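Local coordinates for periplasmic binding protein (Veillonella parvula, PDB 4MO9) that probably captures a solute, perhaps an iron complex, in the periplasm for import, as a TroA-like substrate-binding protein of the FepB type, at residues 46-54 with 317-325; 37-45 with 114-125. All coordinates share one frame; numbering follows the deposited sequence.

Interaction 1 of 2, residues 46-54 with 317-325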
loop_
_atom_site.group_PDB
_atom_site.type_symbol
_atom_site.label_atom_id
_atom_site.label_comp_id
_atom_site.label_asym_id
_atom_site.label_seq_id
_atom_site.Cartn_x
_atom_site.Cartn_y
_atom_site.Cartn_z
ATOM N N SER A 46 -6.576 -6.064 5.655
ATOM C CA SER A 46 -7.323 -5.039 4.930
ATOM C C SER A 46 -6.587 -3.697 4.921
ATOM O O SER A 46 -6.130 -3.212 5.966
ATOM C CB SER A 46 -8.742 -4.896 5.485
ATOM O OG SER A 46 -9.469 -6.087 5.220
ATOM N N GLY A 47 -6.448 -3.117 3.731
ATOM C CA GLY A 47 -5.742 -1.860 3.592
ATOM C C GLY A 47 -4.237 -2.037 3.627
ATOM O O GLY A 47 -3.494 -1.042 3.633
ATOM N N ALA A 48 -3.780 -3.288 3.660
ATOM C CA ALA A 48 -2.351 -3.569 3.757
ATOM C C ALA A 48 -1.913 -4.707 2.832
ATOM O O ALA A 48 -1.073 -5.540 3.205
ATOM C CB ALA A 48 -1.974 -3.884 5.202
ATOM N N GLY A 49 -2.465 -4.748 1.625
ATOM C CA GLY A 49 -2.053 -5.783 0.688
ATOM C C GLY A 49 -2.905 -7.036 0.740
ATOM O O GLY A 49 -2.708 -7.956 -0.064
ATOM N N GLY A 50 -3.857 -7.087 1.673
ATOM C CA GLY A 50 -4.907 -8.103 1.622
ATOM C C GLY A 50 -5.920 -7.710 0.551
ATOM O O GLY A 50 -5.791 -6.648 -0.064
ATOM N N PRO A 51 -6.954 -8.528 0.340
ATOM C CA PRO A 51 -7.848 -8.292 -0.809
ATOM C C PRO A 51 -8.853 -7.137 -0.650
ATOM O O PRO A 51 -9.476 -6.784 -1.646
ATOM C CB PRO A 51 -8.610 -9.617 -0.921
ATOM C CG PRO A 51 -8.672 -10.107 0.503
ATOM C CD PRO A 51 -7.301 -9.766 1.063
ATOM N N PHE A 52 -9.001 -6.557 0.542
ATOM C CA PHE A 52 -10.085 -5.584 0.783
ATOM C C PHE A 52 -10.286 -4.523 -0.301
ATOM O O PHE A 52 -11.394 -4.362 -0.827
ATOM C CB PHE A 52 -9.929 -4.886 2.136
ATOM C CG PHE A 52 -10.940 -3.792 2.356
ATOM C CD1 PHE A 52 -10.591 -2.453 2.180
ATOM C CD2 PHE A 52 -12.250 -4.103 2.715
ATOM C CE1 PHE A 52 -11.531 -1.446 2.368
ATOM C CE2 PHE A 52 -13.198 -3.099 2.905
ATOM C CZ PHE A 52 -12.831 -1.765 2.729
ATOM N N PHE A 53 -9.236 -3.775 -0.628
ATOM C CA PHE A 53 -9.380 -2.721 -1.635
ATOM C C PHE A 53 -9.693 -3.296 -3.010
ATOM O O PHE A 53 -10.467 -2.710 -3.767
ATOM C CB PHE A 53 -8.130 -1.854 -1.710
ATOM C CG PHE A 53 -8.156 -0.680 -0.773
ATOM C CD1 PHE A 53 -7.189 -0.541 0.207
ATOM C CD2 PHE A 53 -9.152 0.280 -0.873
ATOM C CE1 PHE A 53 -7.207 0.540 1.076
ATOM C CE2 PHE A 53 -9.171 1.372 -0.006
ATOM C CZ PHE A 53 -8.203 1.496 0.967
ATOM N N THR A 54 -9.085 -4.428 -3.351
ATOM C CA THR A 54 -9.417 -5.083 -4.625
ATOM C C THR A 54 -10.881 -5.519 -4.656
ATOM O O THR A 54 -11.602 -5.277 -5.641
ATOM C CB THR A 54 -8.483 -6.269 -4.894
ATOM O OG1 THR A 54 -7.120 -5.816 -4.781
ATOM C CG2 THR A 54 -8.720 -6.846 -6.292
ATOM N N LEU A 317 -0.005 3.586 0.777
ATOM C CA LEU A 317 -0.327 3.432 -0.634
ATOM C C LEU A 317 0.393 2.275 -1.352
ATOM O O LEU A 317 -0.196 1.679 -2.257
ATOM C CB LEU A 317 -0.141 4.748 -1.399
ATOM C CG LEU A 317 -1.101 5.903 -1.067
ATOM C CD1 LEU A 317 -0.672 7.191 -1.779
ATOM C CD2 LEU A 317 -2.541 5.535 -1.437
ATOM N N PRO A 318 1.654 1.954 -0.970
ATOM C CA PRO A 318 2.312 0.803 -1.607
ATOM C C PRO A 318 1.688 -0.562 -1.290
ATOM O O PRO A 318 0.772 -0.663 -0.469
ATOM C CB PRO A 318 3.720 0.839 -1.014
ATOM C CG PRO A 318 3.963 2.309 -0.750
ATOM C CD PRO A 318 2.623 2.764 -0.203
ATOM N N ARG A 319 2.233 -1.601 -1.920
ATOM C CA ARG A 319 1.733 -2.978 -1.798
ATOM C C ARG A 319 0.204 -3.060 -1.858
ATOM O O ARG A 319 -0.429 -3.802 -1.090
ATOM C CB ARG A 319 2.342 -3.735 -0.585
ATOM C CG ARG A 319 2.340 -3.026 0.789
ATOM C CD ARG A 319 1.006 -3.166 1.548
ATOM N NE ARG A 319 1.047 -2.553 2.887
ATOM C CZ ARG A 319 0.561 -1.347 3.174
ATOM N NH1 ARG A 319 -0.006 -0.610 2.219
ATOM N NH2 ARG A 319 0.635 -0.868 4.416
ATOM N N GLU A 320 -0.381 -2.321 -2.802
ATOM C CA GLU A 320 -1.835 -2.315 -2.966
ATOM C C GLU A 320 -2.260 -2.196 -4.416
ATOM O O GLU A 320 -1.467 -1.808 -5.291
ATOM C CB GLU A 320 -2.489 -1.174 -2.162
ATOM C CG GLU A 320 -3.011 -1.576 -0.769
ATOM C CD GLU A 320 -4.117 -2.637 -0.814
ATOM O OE1 GLU A 320 -4.629 -2.957 -1.925
ATOM O OE2 GLU A 320 -4.492 -3.147 0.275
ATOM N N VAL A 321 -3.533 -2.500 -4.646
ATOM C CA VAL A 321 -4.100 -2.496 -5.987
ATOM C C VAL A 321 -3.994 -1.119 -6.642
ATOM O O VAL A 321 -3.891 -1.027 -7.872
ATOM C CB VAL A 321 -5.568 -3.001 -5.975
ATOM C CG1 VAL A 321 -6.462 -2.036 -5.166
ATOM C CG2 VAL A 321 -6.099 -3.187 -7.399
ATOM N N PHE A 322 -3.999 -0.051 -5.836
ATOM C CA PHE A 322 -3.923 1.297 -6.387
ATOM C C PHE A 322 -2.504 1.907 -6.367
ATOM O O PHE A 322 -2.353 3.123 -6.559
ATOM C CB PHE A 322 -4.930 2.246 -5.688
ATOM C CG PHE A 322 -4.891 2.194 -4.171
ATOM C CD1 PHE A 322 -3.678 2.121 -3.483
ATOM C CD2 PHE A 322 -6.073 2.237 -3.429
ATOM C CE1 PHE A 322 -3.642 2.072 -2.089
ATOM C CE2 PHE A 322 -6.048 2.193 -2.033
ATOM C CZ PHE A 322 -4.829 2.107 -1.362
ATOM N N ASP A 323 -1.474 1.086 -6.142
ATOM C CA ASP A 323 -0.122 1.635 -5.942
ATOM C C ASP A 323 0.575 2.135 -7.210
ATOM O O ASP A 323 1.704 2.628 -7.139
ATOM C CB ASP A 323 0.795 0.723 -5.082
ATOM C CG ASP A 323 1.351 -0.489 -5.830
ATOM O OD1 ASP A 323 1.307 -0.577 -7.088
ATOM O OD2 ASP A 323 1.848 -1.403 -5.129
ATOM N N ALA A 324 -0.098 2.024 -8.355
ATOM C CA ALA A 324 0.429 2.607 -9.591
ATOM C C ALA A 324 0.696 4.092 -9.387
ATOM O O ALA A 324 1.616 4.659 -9.985
ATOM C CB ALA A 324 -0.550 2.409 -10.740
ATOM N N ALA A 325 -0.121 4.722 -8.546
ATOM C CA ALA A 325 0.071 6.138 -8.224
ATOM C C ALA A 325 1.411 6.392 -7.531
ATOM O O ALA A 325 1.992 7.480 -7.664
ATOM C CB ALA A 325 -1.073 6.652 -7.368
HETATM O O HOH W 1 -6.742 -4.193 1.039
HETATM O O HOH W 2 1.614 -4.826 4.448
HETATM O O HOH W 3 -6.402 -5.092 -2.306
#
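The carboxylate of E320 reaches into the turn at G47-G50, and polar bonds carry this part of the contact. Its OE2 accepts the backbone N of G49 at 2.9 Å, the donor coming from above the carboxylate plane, while OE1 turns its anti lone pair to the backbone N of V321. Two waters extend the network: one bridges OE2 to the backbone N of G47 and of F53, the other bridges OE1 to the backbone N of T54. Glycine suits G49, where a side chain would run into R319 O and the carbonyl O of A48. The contact brings together the start of helix 52-59, in the lobe with the parallel sheet, and the loop before helix 324-334, in the other lobe of the periplasmic binding protein fold; A48 also touches the trimethylamine oxide in the pocket. R319 lays its guanidinium flat over A48, with A48 CA above its centre; a bend at chi2 (83°) turns the chain back, and NH1 binds P318 O. Among the apolar groups, F322 directs its ring edge at the face of F53 (centroids 4.7 Å apart, planes at 58°), CE2 standing over the ring centre. Branched V321 fits beside them, CG1 on F53 CB.

Interaction 2 of 2, residues 37-45 with 114-125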
loop_
_atom_site.group_PDB
_atom_site.type_symbol
_atom_site.label_atom_id
_atom_site.label_comp_id
_atom_site.label_asym_id
_atom_site.label_seq_id
_atom_site.Cartn_x
_atom_site.Cartn_y
_atom_site.Cartn_z
ATOM N N PRO A 37 -19.182 -18.545 -7.646
ATOM C CA PRO A 37 -18.451 -17.350 -7.204
ATOM C C PRO A 37 -18.464 -17.182 -5.682
ATOM O O PRO A 37 -19.487 -17.445 -5.048
ATOM C CB PRO A 37 -19.231 -16.209 -7.855
ATOM C CG PRO A 37 -19.796 -16.806 -9.097
ATOM C CD PRO A 37 -20.156 -18.228 -8.713
ATOM N N ALA A 38 -17.338 -16.759 -5.113
ATOM C CA ALA A 38 -17.218 -16.553 -3.671
ATOM C C ALA A 38 -18.217 -15.504 -3.184
ATOM O O ALA A 38 -18.387 -14.459 -3.816
ATOM C CB ALA A 38 -15.813 -16.109 -3.341
ATOM N N GLU A 39 -18.878 -15.763 -2.062
ATOM C CA GLU A 39 -19.761 -14.743 -1.501
ATOM C C GLU A 39 -19.704 -14.738 0.025
ATOM O O GLU A 39 -20.489 -14.048 0.688
ATOM C CB GLU A 39 -21.196 -14.903 -2.024
ATOM C CG GLU A 39 -21.897 -16.164 -1.581
ATOM C CD GLU A 39 -23.231 -16.383 -2.298
ATOM O OE1 GLU A 39 -23.494 -17.536 -2.701
ATOM O OE2 GLU A 39 -24.017 -15.416 -2.451
ATOM N N ARG A 40 -18.759 -15.504 0.571
ATOM C CA ARG A 40 -18.499 -15.511 2.009
ATOM C C ARG A 40 -16.996 -15.476 2.287
ATOM O O ARG A 40 -16.413 -16.432 2.826
ATOM C CB ARG A 40 -19.178 -16.709 2.679
ATOM C CG ARG A 40 -20.691 -16.641 2.586
ATOM C CD ARG A 40 -21.365 -17.787 3.319
ATOM N NE ARG A 40 -21.251 -17.637 4.767
ATOM C CZ ARG A 40 -21.968 -16.778 5.488
ATOM N NH1 ARG A 40 -22.846 -15.975 4.894
ATOM N NH2 ARG A 40 -21.799 -16.712 6.802
ATOM N N VAL A 41 -16.373 -14.357 1.916
ATOM C CA VAL A 41 -14.933 -14.188 2.046
ATOM C C VAL A 41 -14.555 -13.830 3.494
ATOM O O VAL A 41 -15.286 -13.083 4.152
ATOM C CB VAL A 41 -14.448 -13.073 1.085
ATOM C CG1 VAL A 41 -12.941 -12.832 1.218
ATOM C CG2 VAL A 41 -14.818 -13.410 -0.374
ATOM N N VAL A 42 -13.440 -14.372 3.993
ATOM C CA VAL A 42 -12.832 -13.893 5.244
ATOM C C VAL A 42 -11.631 -13.016 4.890
ATOM O O VAL A 42 -10.685 -13.473 4.238
ATOM C CB VAL A 42 -12.369 -15.051 6.163
ATOM C CG1 VAL A 42 -11.572 -14.514 7.347
ATOM C CG2 VAL A 42 -13.563 -15.864 6.656
ATOM N N LEU A 43 -11.677 -11.752 5.299
ATOM C CA LEU A 43 -10.606 -10.801 4.993
ATOM C C LEU A 43 -9.416 -10.927 5.932
ATOM O O LEU A 43 -9.578 -11.193 7.128
ATOM C CB LEU A 43 -11.136 -9.371 5.099
ATOM C CG LEU A 43 -12.324 -9.029 4.205
ATOM C CD1 LEU A 43 -12.845 -7.620 4.535
ATOM C CD2 LEU A 43 -11.914 -9.135 2.741
ATOM N N GLN A 44 -8.220 -10.707 5.388
ATOM C CA GLN A 44 -7.011 -10.517 6.178
ATOM C C GLN A 44 -6.238 -9.336 5.599
ATOM O O GLN A 44 -6.327 -9.068 4.385
ATOM C CB GLN A 44 -6.126 -11.764 6.141
ATOM C CG GLN A 44 -6.691 -12.955 6.870
ATOM C CD GLN A 44 -6.679 -12.775 8.380
ATOM O OE1 GLN A 44 -7.730 -12.584 9.001
ATOM N NE2 GLN A 44 -5.505 -12.866 8.977
ATOM N N TRP A 45 -5.487 -8.655 6.464
ATOM C CA TRP A 45 -4.641 -7.502 6.095
ATOM C C TRP A 45 -5.357 -6.427 5.262
ATOM O O TRP A 45 -4.800 -5.920 4.284
ATOM C CB TRP A 45 -3.375 -7.977 5.358
ATOM C CG TRP A 45 -2.357 -8.591 6.266
ATOM C CD1 TRP A 45 -2.548 -8.998 7.568
ATOM C CD2 TRP A 45 -0.979 -8.864 5.958
ATOM N NE1 TRP A 45 -1.362 -9.501 8.081
ATOM C CE2 TRP A 45 -0.393 -9.432 7.113
ATOM C CE3 TRP A 45 -0.185 -8.678 4.820
ATOM C CZ2 TRP A 45 0.961 -9.811 7.160
ATOM C CZ3 TRP A 45 1.158 -9.058 4.867
ATOM C CH2 TRP A 45 1.714 -9.617 6.033
ATOM N N LEU A 114 -18.108 -19.251 10.630
ATOM C CA LEU A 114 -18.719 -18.282 9.730
ATOM C C LEU A 114 -19.103 -18.912 8.384
ATOM O O LEU A 114 -19.645 -18.229 7.506
ATOM C CB LEU A 114 -17.758 -17.122 9.488
ATOM C CG LEU A 114 -17.392 -16.269 10.703
ATOM C CD1 LEU A 114 -16.413 -15.212 10.273
ATOM C CD2 LEU A 114 -18.614 -15.613 11.310
ATOM N N ASN A 115 -18.823 -20.207 8.236
ATOM C CA ASN A 115 -19.013 -20.916 6.966
ATOM C C ASN A 115 -18.493 -20.177 5.737
ATOM O O ASN A 115 -19.222 -20.007 4.761
ATOM C CB ASN A 115 -20.483 -21.285 6.791
ATOM C CG ASN A 115 -20.941 -22.266 7.837
ATOM O OD1 ASN A 115 -20.278 -23.279 8.078
ATOM N ND2 ASN A 115 -22.060 -21.967 8.489
ATOM N N PRO A 116 -17.219 -19.751 5.773
ATOM C CA PRO A 116 -16.726 -18.964 4.644
ATOM C C PRO A 116 -16.442 -19.871 3.467
ATOM O O PRO A 116 -16.390 -21.098 3.655
ATOM C CB PRO A 116 -15.418 -18.387 5.172
ATOM C CG PRO A 116 -14.922 -19.401 6.157
ATOM C CD PRO A 116 -16.142 -20.101 6.724
ATOM N N ASP A 117 -16.275 -19.301 2.276
ATOM C CA ASP A 117 -15.946 -20.128 1.124
ATOM C C ASP A 117 -14.512 -19.919 0.656
ATOM O O ASP A 117 -13.882 -20.854 0.154
ATOM C CB ASP A 117 -16.968 -19.998 -0.026
ATOM C CG ASP A 117 -17.374 -18.558 -0.318
ATOM O OD1 ASP A 117 -16.645 -17.614 0.077
ATOM O OD2 ASP A 117 -18.435 -18.369 -0.970
ATOM N N VAL A 118 -13.984 -18.712 0.834
ATOM C CA VAL A 118 -12.604 -18.447 0.434
ATOM C C VAL A 118 -11.914 -17.448 1.362
ATOM O O VAL A 118 -12.543 -16.520 1.889
ATOM C CB VAL A 118 -12.514 -17.957 -1.038
ATOM C CG1 VAL A 118 -13.098 -16.592 -1.164
ATOM C CG2 VAL A 118 -11.067 -17.905 -1.508
ATOM N N ILE A 119 -10.618 -17.648 1.569
ATOM C CA ILE A 119 -9.800 -16.659 2.258
ATOM C C ILE A 119 -8.623 -16.326 1.353
ATOM O O ILE A 119 -7.970 -17.241 0.832
ATOM C CB ILE A 119 -9.333 -17.188 3.641
ATOM C CG1 ILE A 119 -8.405 -16.197 4.326
ATOM C CG2 ILE A 119 -8.629 -18.529 3.525
ATOM C CD1 ILE A 119 -8.078 -16.630 5.733
ATOM N N PHE A 120 -8.389 -15.032 1.119
ATOM C CA PHE A 120 -7.238 -14.579 0.338
ATOM C C PHE A 120 -6.095 -14.265 1.292
ATOM O O PHE A 120 -6.270 -13.522 2.276
ATOM C CB PHE A 120 -7.575 -13.333 -0.499
ATOM C CG PHE A 120 -8.707 -13.539 -1.470
ATOM C CD1 PHE A 120 -8.476 -14.095 -2.733
ATOM C CD2 PHE A 120 -10.007 -13.190 -1.123
ATOM C CE1 PHE A 120 -9.520 -14.298 -3.633
ATOM C CE2 PHE A 120 -11.073 -13.400 -2.030
ATOM C CZ PHE A 120 -10.827 -13.950 -3.281
ATOM N N ILE A 121 -4.924 -14.825 1.008
ATOM C CA ILE A 121 -3.779 -14.662 1.905
ATOM C C ILE A 121 -2.590 -14.079 1.164
ATOM O O ILE A 121 -2.130 -14.656 0.180
ATOM C CB ILE A 121 -3.363 -16.014 2.517
ATOM C CG1 ILE A 121 -4.495 -16.577 3.381
ATOM C CG2 ILE A 121 -2.074 -15.854 3.353
ATOM C CD1 ILE A 121 -4.678 -15.832 4.729
ATOM N N PRO A 122 -2.075 -12.929 1.625
ATOM C CA PRO A 122 -0.854 -12.421 0.993
ATOM C C PRO A 122 0.314 -13.399 1.159
ATOM O O PRO A 122 0.420 -14.087 2.190
ATOM C CB PRO A 122 -0.573 -11.119 1.770
ATOM C CG PRO A 122 -1.950 -10.666 2.223
ATOM C CD PRO A 122 -2.644 -11.974 2.596
ATOM N N VAL A 123 1.168 -13.485 0.143
ATOM C CA VAL A 123 2.366 -14.326 0.222
ATOM C C VAL A 123 3.219 -14.020 1.457
ATOM O O VAL A 123 3.778 -14.928 2.077
ATOM C CB VAL A 123 3.200 -14.214 -1.079
ATOM C CG1 VAL A 123 4.616 -14.746 -0.883
ATOM C CG2 VAL A 123 2.491 -14.957 -2.225
ATOM N N ASP A 124 3.323 -12.743 1.823
ATOM C CA ASP A 124 4.099 -12.372 3.014
ATOM C C ASP A 124 3.501 -12.964 4.298
ATOM O O ASP A 124 4.163 -13.015 5.338
ATOM C CB ASP A 124 4.214 -10.845 3.125
ATOM C CG ASP A 124 5.318 -10.272 2.239
ATOM O OD1 ASP A 124 5.818 -11.008 1.351
ATOM O OD2 ASP A 124 5.689 -9.085 2.430
ATOM N N LEU A 125 2.252 -13.413 4.212
ATOM C CA LEU A 125 1.540 -14.001 5.345
ATOM C C LEU A 125 1.392 -15.531 5.188
ATOM O O LEU A 125 0.948 -16.229 6.110
ATOM C CB LEU A 125 0.157 -13.328 5.479
ATOM C CG LEU A 125 -0.744 -13.669 6.677
ATOM C CD1 LEU A 125 -0.047 -13.392 7.998
ATOM C CD2 LEU A 125 -2.047 -12.875 6.592
HETATM O O HOH W 4 -8.647 -12.523 2.700
#
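L114 O, at the end of the preceding helix, is gripped twice by the long side chain of R40: NH2 donates to it at 2.7 Å and NE adds a weak bond of 3.2 Å. R40 NE also binds N115 O, from 60° above that carbonyl's plane, though both acceptors lie near the guanidinium plane. D117 takes two successive backbone N-H groups: OD2 meets the N of E39 on its syn lone pair in an almost straight 2.9 Å bond, and OD1 the N of R40 at 3.0 Å. With chi1 at 45°, CG sits between the backbone N and the carbonyl carbon; D117 N in turn donates to R40 O. Further on, V42 N donates to V118 O at 3.1 Å. Beta-branched valines suit this sheet, V41 CG2 lying alongside V118 CG1 while V42 CG2 presses on P116 CB. Beyond V42 the two segments part, and a water joins V42 O to F120 O. W45, a pocket residue touching trimethylamine oxide, receives L125 CD2 over its five-membered ring in a CH-pi contact. Strand 41-42 lies between strands 67-69 and 118-122 of the parallel sheet; V41 and F120 pack against I55 of helix 52-59, and strand 143-147 flanks 118-122 on its far side.

In the fold
Interaction 1 is buried near the middle of the chain, where the two lobes meet; interaction 2 lies farther out, within one lobe, and runs from an exposed end at E39 and R40 to a buried sheet. The segments 37-45 and 46-54 are continuous, so strand 41-42 leads through W45 and A48, both at the ligand pocket, into helix 52-59. The contacts also touch directly: G50 N probably bonds W45 O, and P51 packs on F120. Their chemistry follows their places. Between lobes a carboxylate and bridging waters serve a glycine-rich turn beside aromatic rings, whereas interaction 2 has a carboxylate and a guanidinium gripping backbone at its exposed end, aliphatic packing along the strands and a tryptophan toward the pocket.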